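Local coordinates for protein LigF (Sphingobium sp. SYK-6, PDB 4XT0) that cleaves beta-aryl ether bonds of lignin stereospecifically as a glutathione-binding beta-etherase of the GST superfamily, at residues A[5-11]-A[57-63]. Sequence-based numbering, arbitrary orientation.
With GSH (glutathione), chain B.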
loop_
_atom_site.group_PDB
_atom_site.type_symbol
_atom_site.label_atom_id
_atom_site.label_comp_id
_atom_site.label_asym_id
_atom_site.label_seq_id
_atom_site.Cartn_x
_atom_site.Cartn_y
_atom_site.Cartn_z
ATOM N N THR A 5 17.578 -17.093 16.337
ATOM C CA THR A 5 16.597 -17.643 15.416
ATOM C C THR A 5 15.869 -16.499 14.708
ATOM O O THR A 5 15.161 -16.719 13.728
ATOM C CB THR A 5 15.583 -18.541 16.137
ATOM O OG1 THR A 5 14.852 -17.765 17.099
ATOM C CG2 THR A 5 16.299 -19.693 16.833
ATOM N N LEU A 6 16.047 -15.285 15.224
ATOM C CA LEU A 6 15.504 -14.074 14.606
ATOM C C LEU A 6 16.647 -13.155 14.231
ATOM O O LEU A 6 17.492 -12.843 15.075
ATOM C CB LEU A 6 14.558 -13.331 15.553
ATOM C CG LEU A 6 13.048 -13.538 15.587
ATOM C CD1 LEU A 6 12.460 -12.578 16.625
ATOM C CD2 LEU A 6 12.414 -13.321 14.216
ATOM N N LYS A 7 16.671 -12.727 12.973
ATOM C CA LYS A 7 17.654 -11.754 12.492
ATOM C C LYS A 7 16.952 -10.684 11.669
ATOM O O LYS A 7 16.072 -11.003 10.867
ATOM C CB LYS A 7 18.737 -12.432 11.648
ATOM C CG LYS A 7 19.497 -13.522 12.389
ATOM C CD LYS A 7 20.515 -14.208 11.482
ATOM C CE LYS A 7 21.096 -15.448 12.154
ATOM N NZ LYS A 7 21.660 -15.120 13.506
ATOM N N LEU A 8 17.314 -9.418 11.886
ATOM C CA LEU A 8 16.808 -8.334 11.044
ATOM C C LEU A 8 17.947 -7.682 10.257
ATOM O O LEU A 8 18.929 -7.219 10.834
ATOM C CB LEU A 8 16.091 -7.259 11.869
ATOM C CG LEU A 8 15.423 -6.200 10.975
ATOM C CD1 LEU A 8 14.165 -6.786 10.295
ATOM C CD2 LEU A 8 15.083 -4.911 11.718
ATOM N N TYR A 9 17.784 -7.636 8.942
ATOM C CA TYR A 9 18.716 -6.985 8.032
ATOM C C TYR A 9 18.152 -5.630 7.645
ATOM O O TYR A 9 17.070 -5.573 7.048
ATOM C CB TYR A 9 18.922 -7.848 6.789
ATOM C CG TYR A 9 19.538 -9.183 7.099
ATOM C CD1 TYR A 9 18.749 -10.284 7.406
ATOM C CD2 TYR A 9 20.920 -9.339 7.101
ATOM C CE1 TYR A 9 19.318 -11.508 7.700
ATOM C CE2 TYR A 9 21.496 -10.556 7.392
ATOM C CZ TYR A 9 20.691 -11.635 7.689
ATOM O OH TYR A 9 21.265 -12.842 7.982
ATOM N N SER A 10 18.840 -4.541 7.987
ATOM C CA SER A 10 18.253 -3.214 7.744
ATOM C C SER A 10 19.281 -2.092 7.778
ATOM O O SER A 10 20.458 -2.329 8.069
ATOM C CB SER A 10 17.154 -2.916 8.776
ATOM O OG SER A 10 17.703 -2.308 9.942
ATOM N N PHE A 11 18.830 -0.864 7.499
ATOM C CA PHE A 11 19.716 0.307 7.535
ATOM C C PHE A 11 19.758 0.961 8.923
ATOM O O PHE A 11 20.334 2.032 9.077
ATOM C CB PHE A 11 19.280 1.374 6.514
ATOM C CG PHE A 11 19.545 1.011 5.068
ATOM C CD1 PHE A 11 20.448 0.019 4.729
ATOM C CD2 PHE A 11 18.884 1.686 4.048
ATOM C CE1 PHE A 11 20.687 -0.304 3.393
ATOM C CE2 PHE A 11 19.107 1.371 2.717
ATOM C CZ PHE A 11 20.018 0.374 2.387
ATOM N N VAL A 57 16.135 -3.335 1.860
ATOM C CA VAL A 57 15.922 -3.596 3.275
ATOM C C VAL A 57 14.572 -2.974 3.654
ATOM O O VAL A 57 14.098 -2.071 2.962
ATOM C CB VAL A 57 17.068 -3.014 4.147
ATOM C CG1 VAL A 57 18.408 -3.678 3.810
ATOM C CG2 VAL A 57 17.159 -1.477 3.995
ATOM N N PRO A 58 13.945 -3.440 4.749
ATOM C CA PRO A 58 14.380 -4.501 5.659
ATOM C C PRO A 58 13.990 -5.898 5.215
ATOM O O PRO A 58 13.103 -6.104 4.374
ATOM C CB PRO A 58 13.659 -4.143 6.965
ATOM C CG PRO A 58 12.379 -3.556 6.488
ATOM C CD PRO A 58 12.805 -2.694 5.310
ATOM N N ALA A 59 14.665 -6.874 5.803
ATOM C CA ALA A 59 14.331 -8.271 5.584
ATOM C C ALA A 59 14.459 -8.985 6.929
ATOM O O ALA A 59 15.437 -8.781 7.643
ATOM C CB ALA A 59 15.249 -8.895 4.508
ATOM N N LEU A 60 13.446 -9.765 7.301
ATOM C CA LEU A 60 13.508 -10.540 8.546
ATOM C C LEU A 60 13.789 -11.994 8.255
ATOM O O LEU A 60 13.123 -12.604 7.424
ATOM C CB LEU A 60 12.202 -10.449 9.341
ATOM C CG LEU A 60 12.210 -11.252 10.660
ATOM C CD1 LEU A 60 12.853 -10.403 11.762
ATOM C CD2 LEU A 60 10.804 -11.694 11.074
ATOM N N TRP A 61 14.766 -12.552 8.959
ATOM C CA TRP A 61 15.081 -13.975 8.860
ATOM C C TRP A 61 14.591 -14.657 10.134
ATOM O O TRP A 61 14.951 -14.248 11.246
ATOM C CB TRP A 61 16.591 -14.160 8.670
ATOM C CG TRP A 61 17.081 -15.552 8.380
ATOM C CD1 TRP A 61 17.367 -16.079 7.150
ATOM C CD2 TRP A 61 17.411 -16.573 9.338
ATOM N NE1 TRP A 61 17.838 -17.362 7.284
ATOM C CE2 TRP A 61 17.876 -17.690 8.614
ATOM C CE3 TRP A 61 17.360 -16.648 10.734
ATOM C CZ2 TRP A 61 18.283 -18.874 9.241
ATOM C CZ3 TRP A 61 17.763 -17.824 11.356
ATOM C CH2 TRP A 61 18.211 -18.922 10.609
ATOM N N HIS A 62 13.748 -15.671 9.986
ATOM C CA HIS A 62 13.204 -16.348 11.160
ATOM C C HIS A 62 13.203 -17.847 10.914
ATOM O O HIS A 62 12.392 -18.364 10.144
ATOM C CB HIS A 62 11.801 -15.823 11.498
ATOM C CG HIS A 62 11.153 -16.523 12.657
ATOM N ND1 HIS A 62 9.790 -16.668 12.762
ATOM C CD2 HIS A 62 11.688 -17.119 13.750
ATOM C CE1 HIS A 62 9.504 -17.329 13.876
ATOM N NE2 HIS A 62 10.640 -17.618 14.490
ATOM N N ASP A 63 14.172 -18.522 11.534
ATOM C CA ASP A 63 14.330 -19.966 11.421
ATOM C C ASP A 63 14.471 -20.427 9.978
ATOM O O ASP A 63 13.946 -21.472 9.604
ATOM C CB ASP A 63 13.149 -20.682 12.072
ATOM C CG ASP A 63 13.254 -20.726 13.579
ATOM O OD1 ASP A 63 14.386 -20.803 14.092
ATOM O OD2 ASP A 63 12.202 -20.689 14.250
HETATM N N1 GSH B . 8.102 -1.683 0.116
HETATM C CA1 GSH B . 9.397 -1.920 0.772
HETATM C C1 GSH B . 9.268 -1.999 2.289
HETATM O O11 GSH B . 9.989 -2.744 2.924
HETATM O O12 GSH B . 8.382 -1.240 2.952
HETATM C CB1 GSH B . 10.345 -0.765 0.395
HETATM C CG1 GSH B . 11.735 -1.090 0.933
HETATM C CD1 GSH B . 12.672 0.077 0.684
HETATM O OE1 GSH B . 12.324 1.000 -0.025
HETATM N N2 GSH B . 13.891 0.076 1.260
HETATM C CA2 GSH B . 14.828 1.189 1.036
HETATM C C2 GSH B . 16.068 0.661 0.346
HETATM O O2 GSH B . 16.367 -0.513 0.472
HETATM C CB2 GSH B . 15.259 1.769 2.390
HETATM S SG2 GSH B . 13.912 2.679 3.212
HETATM N N3 GSH B . 16.861 1.484 -0.399
HETATM C CA3 GSH B . 18.077 0.933 -1.022
HETATM C C3 GSH B . 17.994 0.800 -2.528
HETATM O O31 GSH B . 19.021 0.686 -3.160
HETATM O O32 GSH B . 16.808 0.796 -3.169
#
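Val57 sets its CG2 methyl almost squarely over one face of the Phe11 ring, a CH-pi contact 3.4 Å from CG2 to the ring centroid and only 4° off the normal. The Tyr9 ring is met at its edge instead, by Ala59 O and Trp61 CB near its plane. Over one face of the Trp61 ring sits Asp63 N, 3.6 Å above the plane and offset toward the rim. Trp61 lies alongside Lys7, its CG turned anti to the backbone N (chi1 -173°), and the aliphatic chain of Lys7 runs past Trp61 CE3 before NZ reaches a salt bridge with Glu32. On the opposite face of the sheet the His62 ring edge abuts Thr5 O, Leu6 CD2 lies 3.8 Å from Leu60 CD1, and Leu60 packs on helix 70-80. Antiparallel strands 6-10 and 59-62 are joined by paired backbone bonds, among them Tyr9 N to Ala59 O (2.9 Å, 174° at the hydrogen).

A cis peptide, a hallmark of the GST thioredoxin-like domain, precedes Pro58. Were Phe11 replaced by an alanine, the Val57 methyl would probably lose the ring it lies over, leaving a gap beside glutathione N3. Val57 N binds glutathione O2 at 3.2 Å and glutathione N2 binds Val57 O at 2.7 Å: main-chain groups grip the cysteinyl part, side chains including Ser70 and Gln43 add further bonds, and Phe11 packs against the residue whose backbone binds the ligand.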